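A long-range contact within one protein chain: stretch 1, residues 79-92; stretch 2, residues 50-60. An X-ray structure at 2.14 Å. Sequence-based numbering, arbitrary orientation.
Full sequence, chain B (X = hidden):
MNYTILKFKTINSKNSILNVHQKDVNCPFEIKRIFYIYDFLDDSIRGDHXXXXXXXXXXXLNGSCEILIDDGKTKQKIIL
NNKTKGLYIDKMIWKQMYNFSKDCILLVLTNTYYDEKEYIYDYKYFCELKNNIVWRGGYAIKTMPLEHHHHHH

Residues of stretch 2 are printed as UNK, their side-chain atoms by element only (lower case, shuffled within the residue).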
# COMPACT_ATOMS: atom_id res chain seq x y z
N ILE B 79 -5.21 -0.26 -19.39
CA ILE B 79 -3.80 -0.44 -19.10
C ILE B 79 -3.39 0.36 -17.86
O ILE B 79 -3.72 1.51 -17.75
CB ILE B 79 -2.93 -0.23 -20.35
CG1 ILE B 79 -3.15 -1.43 -21.30
CG2 ILE B 79 -1.45 -0.17 -19.99
CD1 ILE B 79 -2.66 -1.23 -22.71
N LEU B 80 -2.71 -0.30 -16.92
CA LEU B 80 -2.10 0.36 -15.77
C LEU B 80 -0.60 0.38 -16.02
O LEU B 80 0.01 -0.66 -16.20
CB LEU B 80 -2.43 -0.39 -14.49
CG LEU B 80 -3.93 -0.33 -14.11
CD1 LEU B 80 -4.23 -1.16 -12.88
CD2 LEU B 80 -4.39 1.09 -13.85
N ASN B 81 -0.02 1.58 -16.05
CA ASN B 81 1.41 1.74 -16.31
C ASN B 81 2.13 2.93 -15.70
O ASN B 81 3.27 3.18 -16.08
CB ASN B 81 1.71 1.73 -17.83
CG ASN B 81 1.06 2.87 -18.60
OD1 ASN B 81 1.01 2.80 -19.82
ND2 ASN B 81 0.52 3.86 -17.94
N ASN B 82 1.52 3.66 -14.80
CA ASN B 82 2.34 4.56 -14.00
C ASN B 82 1.79 4.87 -12.64
O ASN B 82 0.63 4.62 -12.36
CB ASN B 82 2.63 5.85 -14.74
CG ASN B 82 1.48 6.81 -14.66
OD1 ASN B 82 0.44 6.52 -15.18
ND2 ASN B 82 1.68 7.96 -14.05
N LYS B 83 2.66 5.45 -11.82
CA LYS B 83 2.43 5.64 -10.38
C LYS B 83 1.48 6.76 -10.04
O LYS B 83 1.13 6.90 -8.88
CB LYS B 83 3.74 5.96 -9.67
CG LYS B 83 4.55 4.73 -9.37
CD LYS B 83 5.80 5.10 -8.59
CE LYS B 83 7.03 5.23 -9.48
NZ LYS B 83 7.20 4.01 -10.30
N THR B 84 1.08 7.57 -11.01
CA THR B 84 0.20 8.71 -10.72
C THR B 84 -1.27 8.47 -11.01
O THR B 84 -2.10 9.37 -10.93
CB THR B 84 0.59 9.91 -11.54
OG1 THR B 84 0.38 9.56 -12.90
CG2 THR B 84 2.07 10.23 -11.32
N LYS B 85 -1.57 7.24 -11.39
CA LYS B 85 -2.89 6.85 -11.83
C LYS B 85 -3.22 5.47 -11.22
O LYS B 85 -2.35 4.60 -10.97
CB LYS B 85 -2.92 6.89 -13.35
CG LYS B 85 -3.03 5.58 -14.10
CD LYS B 85 -2.83 5.81 -15.60
CE LYS B 85 -2.86 4.53 -16.41
NZ LYS B 85 -4.25 4.30 -16.90
N GLY B 86 -4.49 5.32 -10.89
CA GLY B 86 -5.02 4.02 -10.54
C GLY B 86 -6.44 3.87 -11.02
O GLY B 86 -7.13 4.83 -11.37
N LEU B 87 -6.86 2.62 -10.99
CA LEU B 87 -8.21 2.24 -11.35
C LEU B 87 -8.98 1.92 -10.12
O LEU B 87 -8.64 0.94 -9.42
CB LEU B 87 -8.17 0.99 -12.24
CG LEU B 87 -9.54 0.36 -12.54
CD1 LEU B 87 -10.41 1.35 -13.31
CD2 LEU B 87 -9.30 -0.89 -13.37
N TYR B 88 -9.93 2.78 -9.80
CA TYR B 88 -11.00 2.50 -8.84
C TYR B 88 -12.12 1.65 -9.47
O TYR B 88 -12.63 1.98 -10.56
CB TYR B 88 -11.61 3.80 -8.36
CG TYR B 88 -12.88 3.56 -7.57
CD1 TYR B 88 -12.82 3.22 -6.23
CD2 TYR B 88 -14.13 3.60 -8.18
CE1 TYR B 88 -13.95 2.90 -5.51
CE2 TYR B 88 -15.29 3.30 -7.47
CZ TYR B 88 -15.20 2.98 -6.14
OH TYR B 88 -16.35 2.68 -5.45
N ILE B 89 -12.52 0.57 -8.81
CA ILE B 89 -13.73 -0.13 -9.21
C ILE B 89 -14.59 -0.32 -8.01
O ILE B 89 -14.11 -0.55 -6.91
CB ILE B 89 -13.51 -1.50 -9.84
CG1 ILE B 89 -13.05 -2.58 -8.82
CG2 ILE B 89 -12.59 -1.38 -11.02
CD1 ILE B 89 -12.94 -3.99 -9.41
N ASP B 90 -15.89 -0.29 -8.25
CA ASP B 90 -16.87 -0.50 -7.15
C ASP B 90 -17.02 -2.00 -6.90
O ASP B 90 -16.49 -2.83 -7.65
CB ASP B 90 -18.21 0.07 -7.61
CG ASP B 90 -19.09 0.57 -6.47
OD1 ASP B 90 -19.84 1.54 -6.78
OD2 ASP B 90 -19.03 0.04 -5.32
N LYS B 91 -17.76 -2.36 -5.87
CA LYS B 91 -17.99 -3.79 -5.60
C LYS B 91 -18.79 -4.56 -6.69
O LYS B 91 -19.41 -3.97 -7.58
CB LYS B 91 -18.64 -3.96 -4.25
CG LYS B 91 -19.92 -3.21 -4.04
CD LYS B 91 -20.55 -3.62 -2.71
CE LYS B 91 -21.30 -2.47 -2.08
NZ LYS B 91 -22.05 -2.87 -0.86
N MET B 92 -18.70 -5.88 -6.69
CA MET B 92 -19.45 -6.71 -7.66
C MET B 92 -19.08 -6.28 -9.05
O MET B 92 -19.92 -6.02 -9.94
CB MET B 92 -20.98 -6.66 -7.40
CG MET B 92 -21.41 -7.61 -6.32
SD MET B 92 -20.95 -9.33 -6.74
CE MET B 92 -22.32 -9.84 -7.77
N UNK B 50 -15.23 -11.93 -8.67
CA UNK B 50 -15.84 -10.69 -8.22
C UNK B 50 -15.97 -10.80 -6.75
O UNK B 50 -15.87 -11.89 -6.14
c UNK B 50 -17.19 -10.50 -8.88
N UNK B 51 -16.15 -9.63 -6.15
CA UNK B 51 -16.21 -9.52 -4.70
C UNK B 51 -17.49 -8.78 -4.31
O UNK B 51 -17.84 -7.69 -4.87
c UNK B 51 -14.96 -8.83 -4.10
o UNK B 51 -13.19 -9.65 -5.55
c UNK B 51 -13.66 -9.58 -4.40
n UNK B 51 -13.06 -10.13 -3.37
N UNK B 52 -18.22 -9.41 -3.38
CA UNK B 52 -19.55 -8.95 -2.94
C UNK B 52 -19.54 -7.62 -2.18
O UNK B 52 -20.39 -6.76 -2.41
c UNK B 52 -20.98 -12.33 -1.69
c UNK B 52 -20.20 -10.01 -2.06
c UNK B 52 -20.76 -11.27 -2.74
c UNK B 52 -22.07 -10.93 -3.46
N UNK B 53 -18.54 -7.43 -1.33
CA UNK B 53 -18.40 -6.21 -0.53
C UNK B 53 -17.29 -5.22 -0.88
O UNK B 53 -17.45 -4.02 -0.65
c UNK B 53 -18.27 -6.63 0.93
c UNK B 53 -19.33 -7.64 1.31
o UNK B 53 -20.50 -7.45 0.95
n UNK B 53 -18.96 -8.70 2.03
N UNK B 54 -16.14 -5.70 -1.33
CA UNK B 54 -14.93 -4.89 -1.37
C UNK B 54 -14.98 -4.02 -2.61
O UNK B 54 -15.35 -4.44 -3.71
o UNK B 54 -13.55 -6.65 -0.34
c UNK B 54 -13.68 -5.76 -1.44
N UNK B 55 -14.52 -2.80 -2.39
CA UNK B 55 -14.04 -1.93 -3.44
C UNK B 55 -12.48 -1.95 -3.47
O UNK B 55 -11.82 -2.35 -2.51
o UNK B 55 -17.16 0.84 -1.53
c UNK B 55 -16.06 -0.36 -3.22
c UNK B 55 -16.52 0.94 -2.60
c UNK B 55 -14.56 -0.53 -3.12
o UNK B 55 -16.24 2.05 -3.15
N UNK B 56 -11.94 -1.51 -4.59
CA UNK B 56 -10.52 -1.67 -4.91
C UNK B 56 -10.01 -0.41 -5.59
O UNK B 56 -10.77 0.21 -6.33
c UNK B 56 -10.57 -4.14 -5.21
c UNK B 56 -10.25 -2.84 -5.84
c UNK B 56 -11.75 -4.81 -5.53
c UNK B 56 -9.73 -4.68 -4.27
c UNK B 56 -11.23 -6.51 -3.90
c UNK B 56 -12.06 -6.01 -4.88
c UNK B 56 -10.03 -5.85 -3.59
N UNK B 57 -8.77 -0.04 -5.30
CA UNK B 57 -7.93 0.69 -6.27
C UNK B 57 -6.66 -0.09 -6.66
O UNK B 57 -5.93 -0.57 -5.82
c UNK B 57 -6.60 2.84 -6.57
c UNK B 57 -7.52 2.03 -5.66
c UNK B 57 -8.45 4.12 -4.63
c UNK B 57 -8.73 2.91 -5.48
N UNK B 58 -6.41 -0.19 -7.95
CA UNK B 58 -5.32 -0.95 -8.54
C UNK B 58 -4.31 0.09 -9.07
O UNK B 58 -4.68 1.01 -9.80
c UNK B 58 -7.42 -4.98 -8.52
c UNK B 58 -6.47 -4.05 -8.89
c UNK B 58 -5.80 -1.80 -9.75
c UNK B 58 -8.77 -4.71 -8.69
c UNK B 58 -6.84 -2.83 -9.41
c UNK B 58 -8.19 -2.56 -9.57
c UNK B 58 -9.15 -3.49 -9.21
N UNK B 59 -3.04 -0.11 -8.76
CA UNK B 59 -1.98 0.80 -9.17
C UNK B 59 -0.79 -0.04 -9.61
O UNK B 59 -0.37 -0.96 -8.87
c UNK B 59 -2.77 2.34 -7.32
c UNK B 59 -2.49 2.90 -5.95
c UNK B 59 -1.58 1.65 -7.94
c UNK B 59 -0.50 2.68 -8.26
N UNK B 60 -0.28 0.24 -10.81
CA UNK B 60 0.99 -0.29 -11.23
C UNK B 60 2.10 0.60 -10.70
O UNK B 60 2.40 1.62 -11.30
c UNK B 60 1.03 -0.37 -12.75
O HOH W 1 -22.47 -5.34 0.17
O HOH W 2 -14.94 -4.84 -6.48
O HOH W 3 -1.24 2.66 -12.17

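Position 50 has one side-chain carbon, CB, pointing toward stretch 1 and 4.5 Å from SD of Met92. One carbon with no branch makes it Ala50, small enough to leave room for the buried thioether.

Position 51 carries two carbons, the second bearing one oxygen and one nitrogen: an amide, Asn51. Its side chain points away and finds its partners beyond this contact, while the backbone does the local work: Met92 N donates to Asn51 O at 2.7 Å.

At position 52 four carbons fork at the second, the pattern of Leu52. Its CB points away, yet the branched end comes back to Met92, with CD2 3.8 Å from SD, an apolar pairing that suits both.

Position 53 again has two carbons ending in one oxygen and one nitrogen, so it is Asn53. It is exposed, where a polar amide is at home, and water 1 links its OD1 (3.0 Å) to NZ of Lys91 (2.7 Å).

Position 54 shows one carbon and then one oxygen: Ser54, its buried hydroxyl satisfied elsewhere in the structure. Its backbone O receives a CA-H...O contact from Lys91 CA at 3.3 Å, and water 2 bridges Ser54 O and Asp90 O, 2.8 Å from each.

Position 55 has three carbons in a chain, the third carrying two oxygens, hence a carboxylate, Glu55. The length of the chain lets it reach Tyr88, whose OH donates to Glu55 OE1 in a very short hydrogen bond of 2.4 Å. Asp90 OD2 lies 4.1 Å from the same OE1, a proximity of like charges.

Position 56 bears one carbon and a six-carbon ring with no oxygen: Phe56. Buried on the same sheet face as Ile89, it packs its CB 4.1 Å from Ile89 CG1.

Position 57 has four carbons forked at the first, one arm two carbons long: Ile57. On the other face, CG1 lies 4.2 Å from Tyr88 CD1, near the ring plane at its edge.

Position 58 repeats the all-carbon six-membered ring, giving Phe58. This broad apolar side chain meets Leu80 CD1 through CB at 3.6 Å, and the edge of its ring meets Ile89 CD1 through CE2 at 3.8 Å.

Position 59, with four carbons forked at the first and one two-carbon arm, is Ile59. It packs over the backbone, CG2 lying 3.8 Å from Lys85 O.

Position 60 has a lone carbon, CB, 3.6 Å from Leu80 O and 3.9 Å from Leu80 CB. It is Ala60, whose short side chain fits this close approach.

The contact is an antiparallel strand pairing. Phe58 N to Leu87 O (2.9 Å), Leu87 N to Phe58 O (3.0 Å) and Ile89 N to Phe56 O (3.1 Å) fix the register; Phe56 N to Ile89 O is weak at 3.3 Å. Leu87, Ile89, Phe56 and Phe58 share one apolar face. Beyond the ladder, water 3 joins Ala60 N, Asn82 O and Lys85 O.

Stretch 2 (50-60) ANLNSEFIFIA
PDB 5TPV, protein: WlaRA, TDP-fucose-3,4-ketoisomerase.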